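Local coordinates for DUF3845 domain-containing protein (Bacteroides thetaiotaomicron VPI-5482, PDB 3GF6), which is a putative lipoprotein of unknown function, built as an all-beta domain of a family placed in the C1q/TNF clan, at residues Leu30-Thr44 with Arg204-Tyr218. Numbering follows the deposited sequence. Where two conformers were deposited one is given.
With EDO (1,2-ethanediol), chain F; EDO (1,2-ethanediol), chain G.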
ATOM      1  N   LEU A  30     -10.350  -7.391 -18.271  1.00 15.66           N
ATOM      2  CA  LEU A  30      -9.809  -7.575 -16.935  1.00 15.08           C
ATOM      3  C   LEU A  30      -8.471  -8.262 -17.063  1.00 17.87           C
ATOM      4  O   LEU A  30      -8.411  -9.374 -17.568  1.00 16.05           O
ATOM      5  CB  LEU A  30     -10.731  -8.437 -16.048  1.00 15.86           C
ATOM      6  CG  LEU A  30     -10.280  -8.692 -14.596  1.00 16.58           C
ATOM      7  CD1 LEU A  30     -10.465  -7.476 -13.732  1.00 14.33           C
ATOM      8  CD2 LEU A  30     -11.050  -9.900 -13.979  1.00 19.32           C
ATOM      9  N   VAL A  31      -7.394  -7.606 -16.627  1.00 13.22           N
ATOM     10  CA  VAL A  31      -6.055  -8.186 -16.781  1.00 12.40           C
ATOM     11  C   VAL A  31      -5.468  -8.641 -15.463  1.00 12.74           C
ATOM     12  O   VAL A  31      -4.529  -9.416 -15.440  1.00 13.42           O
ATOM     13  CB  VAL A  31      -5.079  -7.260 -17.545  1.00 13.51           C
ATOM     14  CG1 VAL A  31      -5.530  -7.162 -19.058  1.00 13.93           C
ATOM     15  CG2 VAL A  31      -4.908  -5.882 -16.913  1.00 12.89           C
ATOM     16  N   ALA A  32      -6.019  -8.167 -14.368  1.00 12.91           N
ATOM     17  CA  ALA A  32      -5.618  -8.665 -13.045  1.00 13.31           C
ATOM     18  C   ALA A  32      -6.785  -8.443 -12.064  1.00 14.00           C
ATOM     19  O   ALA A  32      -7.529  -7.427 -12.131  1.00 12.83           O
ATOM     20  CB  ALA A  32      -4.311  -7.999 -12.529  1.00 11.56           C
ATOM     21  N   ARG A  33      -6.948  -9.425 -11.198  1.00 11.98           N
ATOM     22  CA  ARG A  33      -7.934  -9.394 -10.123  1.00 12.51           C
ATOM     23  C   ARG A  33      -7.498 -10.322  -9.016  1.00 14.01           C
ATOM     24  O   ARG A  33      -7.157 -11.503  -9.253  1.00 14.05           O
ATOM     25  CB  ARG A  33      -9.325  -9.794 -10.634  1.00 12.93           C
ATOM     26  CG  ARG A  33     -10.368 -10.064  -9.514  1.00 12.89           C
ATOM     27  CD  ARG A  33     -11.790 -10.177 -10.063  1.00 15.82           C
ATOM     28  NE  ARG A  33     -12.699 -10.456  -8.960  1.00 15.18           N
ATOM     29  CZ  ARG A  33     -13.266 -11.627  -8.695  1.00 18.13           C
ATOM     30  NH1 ARG A  33     -13.070 -12.682  -9.477  1.00 14.07           N
ATOM     31  NH2 ARG A  33     -14.052 -11.736  -7.632  1.00 18.30           N
ATOM     32  N   SER A  34      -7.479  -9.761  -7.808  1.00 12.21           N
ATOM     33  CA  SER A  34      -7.279 -10.518  -6.580  0.50 10.71           C
ATOM     34  C   SER A  34      -8.366 -10.151  -5.573  1.00 11.99           C
ATOM     35  O   SER A  34      -8.873  -9.025  -5.564  1.00 10.69           O
ATOM     36  CB  SER A  34      -5.885 -10.270  -5.983  0.50 12.27           C
ATOM     37  OG  SER A  34      -5.717  -8.923  -5.560  0.50  5.02           O
ATOM     38  N   PHE A  35      -8.697 -11.100  -4.705  1.00 12.80           N
ATOM     39  CA  PHE A  35      -9.730 -10.923  -3.710  1.00 10.54           C
ATOM     40  C   PHE A  35      -9.525 -11.920  -2.570  1.00  8.12           C
ATOM     41  O   PHE A  35      -8.505 -12.627  -2.510  1.00 11.08           O
ATOM     42  CB  PHE A  35     -11.124 -11.037  -4.346  1.00 13.55           C
ATOM     43  CG  PHE A  35     -11.397 -12.355  -4.990  1.00 12.81           C
ATOM     44  CD1 PHE A  35     -10.972 -12.594  -6.292  1.00 14.80           C
ATOM     45  CD2 PHE A  35     -12.101 -13.345  -4.313  1.00 16.84           C
ATOM     46  CE1 PHE A  35     -11.233 -13.850  -6.908  1.00 17.51           C
ATOM     47  CE2 PHE A  35     -12.373 -14.577  -4.926  1.00 15.87           C
ATOM     48  CZ  PHE A  35     -11.939 -14.818  -6.225  1.00 15.04           C
ATOM     49  N   ASN A  36     -10.492 -11.967  -1.664  1.00  9.73           N
ATOM     50  CA  ASN A  36     -10.353 -12.788  -0.462  1.00 10.48           C
ATOM     51  C   ASN A  36     -11.673 -13.457  -0.112  1.00 10.89           C
ATOM     52  O   ASN A  36     -12.745 -12.920  -0.400  1.00  9.53           O
ATOM     53  CB  ASN A  36      -9.931 -11.925   0.720  1.00 12.27           C
ATOM     54  CG  ASN A  36      -8.548 -11.286   0.557  1.00 12.47           C
ATOM     55  OD1 ASN A  36      -7.491 -11.915   0.810  1.00 11.77           O
ATOM     56  ND2 ASN A  36      -8.554 -10.023   0.209  1.00 13.03           N
ATOM     57  N   GLU A  37     -11.574 -14.616   0.540  1.00 13.33           N
ATOM     58  CA  GLU A  37     -12.727 -15.351   1.051  1.00  9.99           C
ATOM     59  C   GLU A  37     -12.826 -15.277   2.559  1.00 12.17           C
ATOM     60  O   GLU A  37     -13.849 -15.616   3.133  1.00 12.66           O
ATOM     61  CB  GLU A  37     -12.673 -16.814   0.611  1.00 11.43           C
ATOM     62  CG  GLU A  37     -12.790 -16.995  -0.920  1.00 13.44           C
ATOM     63  CD  GLU A  37     -12.655 -18.450  -1.351  1.00 13.17           C
ATOM     64  OE1 GLU A  37     -12.815 -19.333  -0.498  1.00 15.19           O
ATOM     65  OE2 GLU A  37     -12.371 -18.700  -2.525  1.00 16.14           O
ATOM     66  N   GLU A  38     -11.755 -14.860   3.203  1.00 11.70           N
ATOM     67  CA  GLU A  38     -11.755 -14.658   4.638  1.00 12.97           C
ATOM     68  C   GLU A  38     -10.705 -13.615   4.993  1.00 12.19           C
ATOM     69  O   GLU A  38      -9.843 -13.246   4.164  1.00 11.31           O
ATOM     70  CB  GLU A  38     -11.449 -15.963   5.351  1.00 15.82           C
ATOM     71  CG  GLU A  38     -10.117 -16.519   5.066  1.00 16.51           C
ATOM     72  CD  GLU A  38      -9.899 -17.908   5.707  1.00 32.00           C
ATOM     73  OE1 GLU A  38     -10.814 -18.403   6.377  1.00 41.22           O
ATOM     74  OE2 GLU A  38      -8.808 -18.494   5.530  1.00 30.65           O
ATOM     75  N   ASP A  39     -10.812 -13.116   6.216  1.00 10.91           N
ATOM     76  CA  ASP A  39      -9.812 -12.173   6.720  1.00 13.03           C
ATOM     77  C   ASP A  39      -8.484 -12.902   6.919  1.00 14.36           C
ATOM     78  O   ASP A  39      -8.433 -14.116   7.197  1.00 13.45           O
ATOM     79  CB  ASP A  39     -10.164 -11.642   8.114  1.00 11.90           C
ATOM     80  CG  ASP A  39     -11.492 -10.906   8.193  1.00 16.23           C
ATOM     81  OD1 ASP A  39     -12.133 -10.531   7.198  1.00 16.09           O
ATOM     82  OD2 ASP A  39     -11.905 -10.718   9.353  1.00 16.88           O
ATOM     83  N   TYR A  40      -7.393 -12.160   6.880  1.00 13.99           N
ATOM     84  CA  TYR A  40      -6.095 -12.743   7.327  1.00 13.04           C
ATOM     85  C   TYR A  40      -5.251 -11.708   8.056  1.00 12.50           C
ATOM     86  O   TYR A  40      -5.528 -10.510   7.963  1.00 10.44           O
ATOM     87  CB  TYR A  40      -5.350 -13.382   6.166  1.00 13.44           C
ATOM     88  CG  TYR A  40      -4.701 -12.427   5.191  1.00 14.17           C
ATOM     89  CD1 TYR A  40      -3.409 -11.958   5.416  1.00 18.96           C
ATOM     90  CD2 TYR A  40      -5.373 -11.989   4.053  1.00 12.33           C
ATOM     91  CE1 TYR A  40      -2.802 -11.100   4.550  1.00 17.47           C
ATOM     92  CE2 TYR A  40      -4.773 -11.140   3.171  1.00 12.79           C
ATOM     93  CZ  TYR A  40      -3.479 -10.667   3.436  1.00 15.65           C
ATOM     94  OH  TYR A  40      -2.852  -9.814   2.556  1.00 14.49           O
ATOM     95  N   VAL A  41      -4.255 -12.171   8.803  1.00 11.87           N
ATOM     96  CA  VAL A  41      -3.467 -11.230   9.579  1.00 12.85           C
ATOM     97  C   VAL A  41      -1.969 -11.417   9.327  1.00 14.53           C
ATOM     98  O   VAL A  41      -1.431 -12.506   9.568  1.00 14.52           O
ATOM     99  CB  VAL A  41      -3.784 -11.376  11.061  1.00 16.75           C
ATOM    100  CG1 VAL A  41      -2.926 -10.421  11.907  1.00 15.36           C
ATOM    101  CG2 VAL A  41      -5.308 -11.115  11.327  1.00 16.34           C
ATOM    102  N   LEU A  42      -1.304 -10.379   8.807  1.00 11.89           N
ATOM    103  CA  LEU A  42       0.156 -10.351   8.792  1.00 13.56           C
ATOM    104  C   LEU A  42       0.637 -10.074  10.236  1.00 11.38           C
ATOM    105  O   LEU A  42       0.092  -9.166  10.875  1.00 11.40           O
ATOM    106  CB  LEU A  42       0.636  -9.260   7.828  1.00 13.19           C
ATOM    107  CG  LEU A  42       2.107  -8.865   7.787  1.00 17.46           C
ATOM    108  CD1 LEU A  42       3.075 -10.075   7.581  1.00 14.75           C
ATOM    109  CD2 LEU A  42       2.255  -7.790   6.674  1.00 12.94           C
ATOM    110  N   ASP A  43       1.643 -10.813  10.747  1.00 11.61           N
ATOM    111  CA  ASP A  43       2.096 -10.695  12.154  1.00 12.46           C
ATOM    112  C   ASP A  43       3.627 -10.919  12.117  1.00 13.58           C
ATOM    113  O   ASP A  43       4.078 -12.037  11.912  1.00 13.03           O
ATOM    114  CB  ASP A  43       1.386 -11.766  12.988  1.00 11.83           C
ATOM    115  CG  ASP A  43       1.595 -11.635  14.460  1.00 13.88           C
ATOM    116  OD1 ASP A  43       2.565 -10.984  14.868  1.00 11.11           O
ATOM    117  OD2 ASP A  43       0.783 -12.243  15.207  1.00 13.99           O
ATOM    118  N   THR A  44       4.384  -9.832  12.263  1.00 14.33           N
ATOM    119  CA  THR A  44       5.818  -9.780  11.938  1.00 15.84           C
ATOM    120  C   THR A  44       6.499  -8.843  12.937  1.00 16.73           C
ATOM    121  O   THR A  44       5.975  -7.781  13.218  1.00 18.03           O
ATOM    122  CB  THR A  44       6.042  -9.212  10.496  1.00 17.21           C
ATOM    123  OG1 THR A  44       5.517 -10.119   9.504  1.00 19.09           O
ATOM    124  CG2 THR A  44       7.527  -8.935  10.224  1.00 20.16           C
ATOM    125  N   ARG A 204       6.144  -6.012  17.624  1.00 14.21           N
ATOM    126  CA  ARG A 204       5.374  -7.007  16.919  1.00 14.38           C
ATOM    127  C   ARG A 204       4.261  -6.276  16.212  1.00 13.08           C
ATOM    128  O   ARG A 204       3.346  -5.781  16.853  1.00 14.33           O
ATOM    129  CB  ARG A 204       4.804  -7.990  17.914  1.00 13.03           C
ATOM    130  CG  ARG A 204       3.970  -9.078  17.291  1.00 13.22           C
ATOM    131  CD  ARG A 204       3.080  -9.697  18.291  1.00 20.22           C
ATOM    132  NE  ARG A 204       2.230 -10.711  17.686  1.00 21.94           N
ATOM    133  CZ  ARG A 204       1.376 -11.448  18.390  1.00 27.69           C
ATOM    134  NH1 ARG A 204       1.290 -11.320  19.718  1.00 26.87           N
ATOM    135  NH2 ARG A 204       0.621 -12.335  17.777  1.00 27.18           N
ATOM    136  N   VAL A 205       4.323  -6.212  14.888  1.00 12.39           N
ATOM    137  CA  VAL A 205       3.352  -5.457  14.109  1.00 12.14           C
ATOM    138  C   VAL A 205       2.310  -6.401  13.480  1.00 11.05           C
ATOM    139  O   VAL A 205       2.664  -7.447  12.867  1.00 11.31           O
ATOM    140  CB  VAL A 205       4.040  -4.653  12.969  1.00 13.95           C
ATOM    141  CG1 VAL A 205       3.014  -3.910  12.104  1.00 16.25           C
ATOM    142  CG2 VAL A 205       5.075  -3.649  13.568  1.00 11.78           C
ATOM    143  N   ARG A 206       1.041  -6.049  13.613  1.00 11.51           N
ATOM    144  CA  ARG A 206      -0.029  -6.835  12.990  1.00 12.34           C
ATOM    145  C   ARG A 206      -0.789  -6.001  11.989  1.00 12.73           C
ATOM    146  O   ARG A 206      -1.022  -4.813  12.218  1.00 11.30           O
ATOM    147  CB  ARG A 206      -0.957  -7.414  14.065  1.00 13.01           C
ATOM    148  CG  ARG A 206      -0.365  -8.654  14.714  1.00 14.04           C
ATOM    149  CD  ARG A 206      -1.268  -9.314  15.677  1.00 20.99           C
ATOM    150  NE  ARG A 206      -1.615  -8.424  16.758  1.00 18.45           N
ATOM    151  CZ  ARG A 206      -2.624  -8.612  17.603  1.00 25.62           C
ATOM    152  NH1 ARG A 206      -3.419  -9.681  17.516  1.00 23.73           N
ATOM    153  NH2 ARG A 206      -2.846  -7.702  18.542  1.00 22.45           N
ATOM    154  N   LEU A 207      -1.118  -6.598  10.841  1.00 11.66           N
ATOM    155  CA  LEU A 207      -1.919  -5.939   9.845  1.00  8.92           C
ATOM    156  C   LEU A 207      -2.996  -6.938   9.456  1.00  9.94           C
ATOM    157  O   LEU A 207      -2.692  -7.944   8.781  1.00 10.27           O
ATOM    158  CB  LEU A 207      -1.109  -5.501   8.605  1.00 11.97           C
ATOM    159  CG  LEU A 207      -1.896  -4.740   7.514  1.00 12.46           C
ATOM    160  CD1 LEU A 207      -2.283  -3.345   8.093  1.00 10.68           C
ATOM    161  CD2 LEU A 207      -1.142  -4.592   6.210  1.00 14.70           C
ATOM    162  N   ARG A 208      -4.231  -6.656   9.862  1.00 11.41           N
ATOM    163  CA  ARG A 208      -5.401  -7.426   9.366  1.00 11.64           C
ATOM    164  C   ARG A 208      -5.876  -6.900   8.028  1.00 13.42           C
ATOM    165  O   ARG A 208      -6.083  -5.697   7.858  1.00 11.37           O
ATOM    166  CB  ARG A 208      -6.538  -7.431  10.364  1.00 13.62           C
ATOM    167  CG  ARG A 208      -7.703  -8.328   9.917  1.00 12.75           C
ATOM    168  CD  ARG A 208      -8.838  -8.353  10.899  1.00  9.60           C
ATOM    169  NE  ARG A 208      -9.461  -7.056  11.096  1.00 13.44           N
ATOM    170  CZ  ARG A 208      -9.309  -6.267  12.167  1.00 16.95           C
ATOM    171  NH1 ARG A 208      -8.517  -6.610  13.183  1.00 18.95           N
ATOM    172  NH2 ARG A 208      -9.961  -5.109  12.215  1.00 19.18           N
ATOM    173  N   ILE A 209      -6.012  -7.800   7.046  1.00 11.80           N
ATOM    174  CA  ILE A 209      -6.613  -7.467   5.756  1.00 11.49           C
ATOM    175  C   ILE A 209      -7.957  -8.205   5.781  1.00 12.21           C
ATOM    176  O   ILE A 209      -8.004  -9.460   5.885  1.00  8.86           O
ATOM    177  CB  ILE A 209      -5.770  -7.936   4.570  1.00 10.02           C
ATOM    178  CG1 ILE A 209      -4.417  -7.212   4.569  1.00 12.10           C
ATOM    179  CG2 ILE A 209      -6.556  -7.789   3.235  1.00 11.24           C
ATOM    180  CD1 ILE A 209      -4.496  -5.643   4.361  1.00 11.00           C
ATOM    181  N   ASP A 210      -9.030  -7.413   5.751  1.00 11.93           N
ATOM    182  CA  ASP A 210     -10.387  -7.954   5.836  1.00 12.12           C
ATOM    183  C   ASP A 210     -10.755  -8.577   4.501  1.00 11.50           C
ATOM    184  O   ASP A 210     -10.278  -8.176   3.417  1.00 12.28           O
ATOM    185  CB  ASP A 210     -11.418  -6.896   6.224  1.00 12.94           C
ATOM    186  CG  ASP A 210     -11.330  -6.471   7.702  1.00 13.38           C
ATOM    187  OD1 ASP A 210     -10.486  -6.944   8.453  1.00 18.12           O
ATOM    188  OD2 ASP A 210     -12.122  -5.614   8.111  1.00 16.86           O
ATOM    189  N   LYS A 211     -11.669  -9.525   4.582  1.00 12.47           N
ATOM    190  CA  LYS A 211     -12.088 -10.317   3.423  1.00 12.85           C
ATOM    191  C   LYS A 211     -12.694  -9.483   2.290  1.00 12.96           C
ATOM    192  O   LYS A 211     -12.681  -9.918   1.160  1.00 15.20           O
ATOM    193  CB  LYS A 211     -13.051 -11.426   3.867  1.00 16.22           C
ATOM    194  CG  LYS A 211     -14.469 -11.028   4.055  1.00 19.89           C
ATOM    195  CD  LYS A 211     -15.305 -12.193   4.621  1.00 27.84           C
ATOM    196  CE  LYS A 211     -15.776 -11.927   6.033  1.00 38.65           C
ATOM    197  NZ  LYS A 211     -16.692 -10.738   6.110  1.00 36.21           N
ATOM    198  N   GLU A 212     -13.211  -8.286   2.596  1.00  9.99           N
ATOM    199  CA  GLU A 212     -13.780  -7.396   1.594  1.00 11.03           C
ATOM    200  C   GLU A 212     -12.718  -6.767   0.673  1.00 10.29           C
ATOM    201  O   GLU A 212     -13.057  -6.231  -0.360  1.00 12.29           O
ATOM    202  CB  GLU A 212     -14.559  -6.252   2.254  1.00 15.75           C
ATOM    203  CG  GLU A 212     -15.855  -6.657   2.963  1.00 17.09           C
ATOM    204  CD  GLU A 212     -15.681  -7.250   4.346  1.00 20.63           C
ATOM    205  OE1 GLU A 212     -14.578  -7.312   4.933  1.00 12.69           O
ATOM    206  OE2 GLU A 212     -16.704  -7.699   4.852  1.00 24.19           O
ATOM    207  N   SER A 213     -11.439  -6.826   1.043  1.00 10.59           N
ATOM    208  CA  SER A 213     -10.397  -6.206   0.254  1.00 11.24           C
ATOM    209  C   SER A 213     -10.269  -6.930  -1.083  1.00 12.65           C
ATOM    210  O   SER A 213     -10.360  -8.156  -1.152  1.00 11.98           O
ATOM    211  CB  SER A 213      -9.070  -6.200   0.995  1.00 12.78           C
ATOM    212  OG  SER A 213      -9.151  -5.551   2.254  1.00  8.70           O
ATOM    213  N   TYR A 214     -10.091  -6.149  -2.143  1.00 10.12           N
ATOM    214  CA  TYR A 214      -9.888  -6.678  -3.495  1.00 11.10           C
ATOM    215  C   TYR A 214      -9.188  -5.655  -4.372  1.00 11.93           C
ATOM    216  O   TYR A 214      -9.170  -4.458  -4.069  1.00 13.63           O
ATOM    217  CB  TYR A 214     -11.218  -7.074  -4.166  1.00 11.48           C
ATOM    218  CG  TYR A 214     -12.047  -5.925  -4.662  1.00 12.97           C
ATOM    219  CD1 TYR A 214     -11.885  -5.441  -5.958  1.00 17.93           C
ATOM    220  CD2 TYR A 214     -12.983  -5.321  -3.836  1.00 15.85           C
ATOM    221  CE1 TYR A 214     -12.635  -4.369  -6.433  1.00 17.52           C
ATOM    222  CE2 TYR A 214     -13.764  -4.267  -4.280  1.00 15.36           C
ATOM    223  CZ  TYR A 214     -13.567  -3.778  -5.580  1.00 18.83           C
ATOM    224  OH  TYR A 214     -14.342  -2.774  -6.037  1.00 24.80           O
ATOM    225  N   PHE A 215      -8.673  -6.139  -5.489  1.00 12.20           N
ATOM    226  CA  PHE A 215      -7.963  -5.311  -6.440  1.00 12.33           C
ATOM    227  C   PHE A 215      -8.283  -5.800  -7.823  1.00 11.29           C
ATOM    228  O   PHE A 215      -8.147  -6.980  -8.082  1.00 11.92           O
ATOM    229  CB  PHE A 215      -6.456  -5.441  -6.191  1.00 11.77           C
ATOM    230  CG  PHE A 215      -5.631  -4.718  -7.192  1.00 12.73           C
ATOM    231  CD1 PHE A 215      -5.351  -3.370  -7.013  1.00 15.53           C
ATOM    232  CD2 PHE A 215      -5.219  -5.337  -8.366  1.00 12.55           C
ATOM    233  CE1 PHE A 215      -4.612  -2.678  -7.975  1.00 17.41           C
ATOM    234  CE2 PHE A 215      -4.508  -4.647  -9.333  1.00 17.16           C
ATOM    235  CZ  PHE A 215      -4.195  -3.330  -9.138  1.00 13.67           C
ATOM    236  N   GLU A 216      -8.676  -4.888  -8.725  1.00 11.36           N
ATOM    237  CA  GLU A 216      -8.968  -5.186 -10.130  1.00 10.90           C
ATOM    238  C   GLU A 216      -8.290  -4.184 -11.029  1.00 12.33           C
ATOM    239  O   GLU A 216      -8.278  -2.991 -10.718  1.00 12.63           O
ATOM    240  CB  GLU A 216     -10.461  -5.128 -10.443  1.00 10.92           C
ATOM    241  CG  GLU A 216     -11.251  -6.131  -9.672  1.00 16.34           C
ATOM    242  CD  GLU A 216     -12.753  -6.045  -9.897  1.00 18.94           C
ATOM    243  OE1 GLU A 216     -13.243  -5.123 -10.564  1.00 22.95           O
ATOM    244  OE2 GLU A 216     -13.447  -6.939  -9.394  1.00 22.76           O
ATOM    245  N   LEU A 217      -7.776  -4.675 -12.152  1.00 13.00           N
ATOM    246  CA  LEU A 217      -7.123  -3.858 -13.166  1.00 10.24           C
ATOM    247  C   LEU A 217      -7.692  -4.206 -14.558  1.00 13.28           C
ATOM    248  O   LEU A 217      -7.693  -5.373 -14.965  1.00 14.15           O
ATOM    249  CB  LEU A 217      -5.614  -4.091 -13.172  1.00 12.26           C
ATOM    250  CG  LEU A 217      -4.783  -3.274 -14.170  1.00 12.79           C
ATOM    251  CD1 LEU A 217      -4.889  -1.749 -13.932  1.00 12.30           C
ATOM    252  CD2 LEU A 217      -3.303  -3.725 -14.090  1.00 13.10           C
ATOM    253  N   TYR A 218      -8.164  -3.180 -15.250  1.00 11.53           N
ATOM    254  CA  TYR A 218      -8.706  -3.285 -16.588  1.00 12.93           C
ATOM    255  C   TYR A 218      -7.816  -2.569 -17.593  1.00 14.94           C
ATOM    256  O   TYR A 218      -7.295  -1.489 -17.302  1.00 16.38           O
ATOM    257  CB  TYR A 218     -10.112  -2.654 -16.644  1.00 12.59           C
ATOM    258  CG  TYR A 218     -11.097  -3.356 -15.756  1.00 11.47           C
ATOM    259  CD1 TYR A 218     -11.210  -3.029 -14.400  1.00 15.85           C
ATOM    260  CD2 TYR A 218     -11.881  -4.407 -16.254  1.00 19.60           C
ATOM    261  CE1 TYR A 218     -12.104  -3.717 -13.566  1.00 21.61           C
ATOM    262  CE2 TYR A 218     -12.770  -5.085 -15.432  1.00 21.87           C
ATOM    263  CZ  TYR A 218     -12.869  -4.737 -14.096  1.00 18.93           C
ATOM    264  OH  TYR A 218     -13.750  -5.397 -13.293  1.00 24.76           O
TER
HETATM  265  C1  EDO F   6      -6.251  -8.274  16.010  1.00 37.14           C
HETATM  266  O1  EDO F   6      -7.363  -7.359  15.966  1.00 46.41           O
HETATM  267  C2  EDO F   6      -5.819  -8.598  14.587  1.00 30.63           C
HETATM  268  O2  EDO F   6      -6.958  -8.919  13.766  1.00 30.26           O
HETATM  269  C1  EDO G   7     -13.932   0.407  -5.962  1.00 32.33           C
HETATM  270  O1  EDO G   7     -14.166  -0.288  -4.732  1.00 40.47           O
HETATM  271  C2  EDO G   7     -15.253   1.070  -6.361  1.00 35.48           C
HETATM  272  O2  EDO G   7     -15.834   0.369  -7.460  1.00 46.87           O
HETATM  273  O   HOH W   1     -13.020  -8.449  -6.994  0.50 16.81           O
HETATM  274  O   HOH W   2     -12.480  -9.715  -1.478  1.00 13.30           O
HETATM  275  O   HOH W   3     -14.376  -8.983   7.327  1.00 22.59           O
HETATM  276  O   HOH W   4     -12.641  -8.254  10.414  1.00 31.00           O
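R208 packs against V41 across a non-hydrogen-bonded antiparallel pair. CB of R208 lies 4.0 Å from CG2 of V41, and CG touches both that methyl and O of Y40. With CG anti to the backbone N (chi1 -175°), the chain runs out on the face shared with V41 and D43, then bends at chi3. NE of R208 makes a 2.8 Å salt bridge to the syn lone pair of D210 OD1, NH1 donates to O2 of an ethanediol, probably from the crystallisation liquor, and NH2 forms a salt bridge with E121. A leucine in its place would probably leave E121 without this mate and D210 leaning on K119, with D39 OD2 still 4.1 Å from D210 OD1. In this all-beta fold 203-219 runs antiparallel to 40-46 and 29-35 in turn, and between its two halves D210-S213 makes a type I turn. D39 OD1 accepts a hydrogen bond from N of K211 on its anti side, and N36 ND2 donates to O of S213 (2.9 Å) from above the carbonyl plane, and also to N65. Farther along, V31 and A32 both face L217 in a classic bulge. At the other end R204 grips D43 in a side-on salt bridge, NE to OD1 2.9 Å and NH2 to OD2 2.6 Å, both on syn lone pairs.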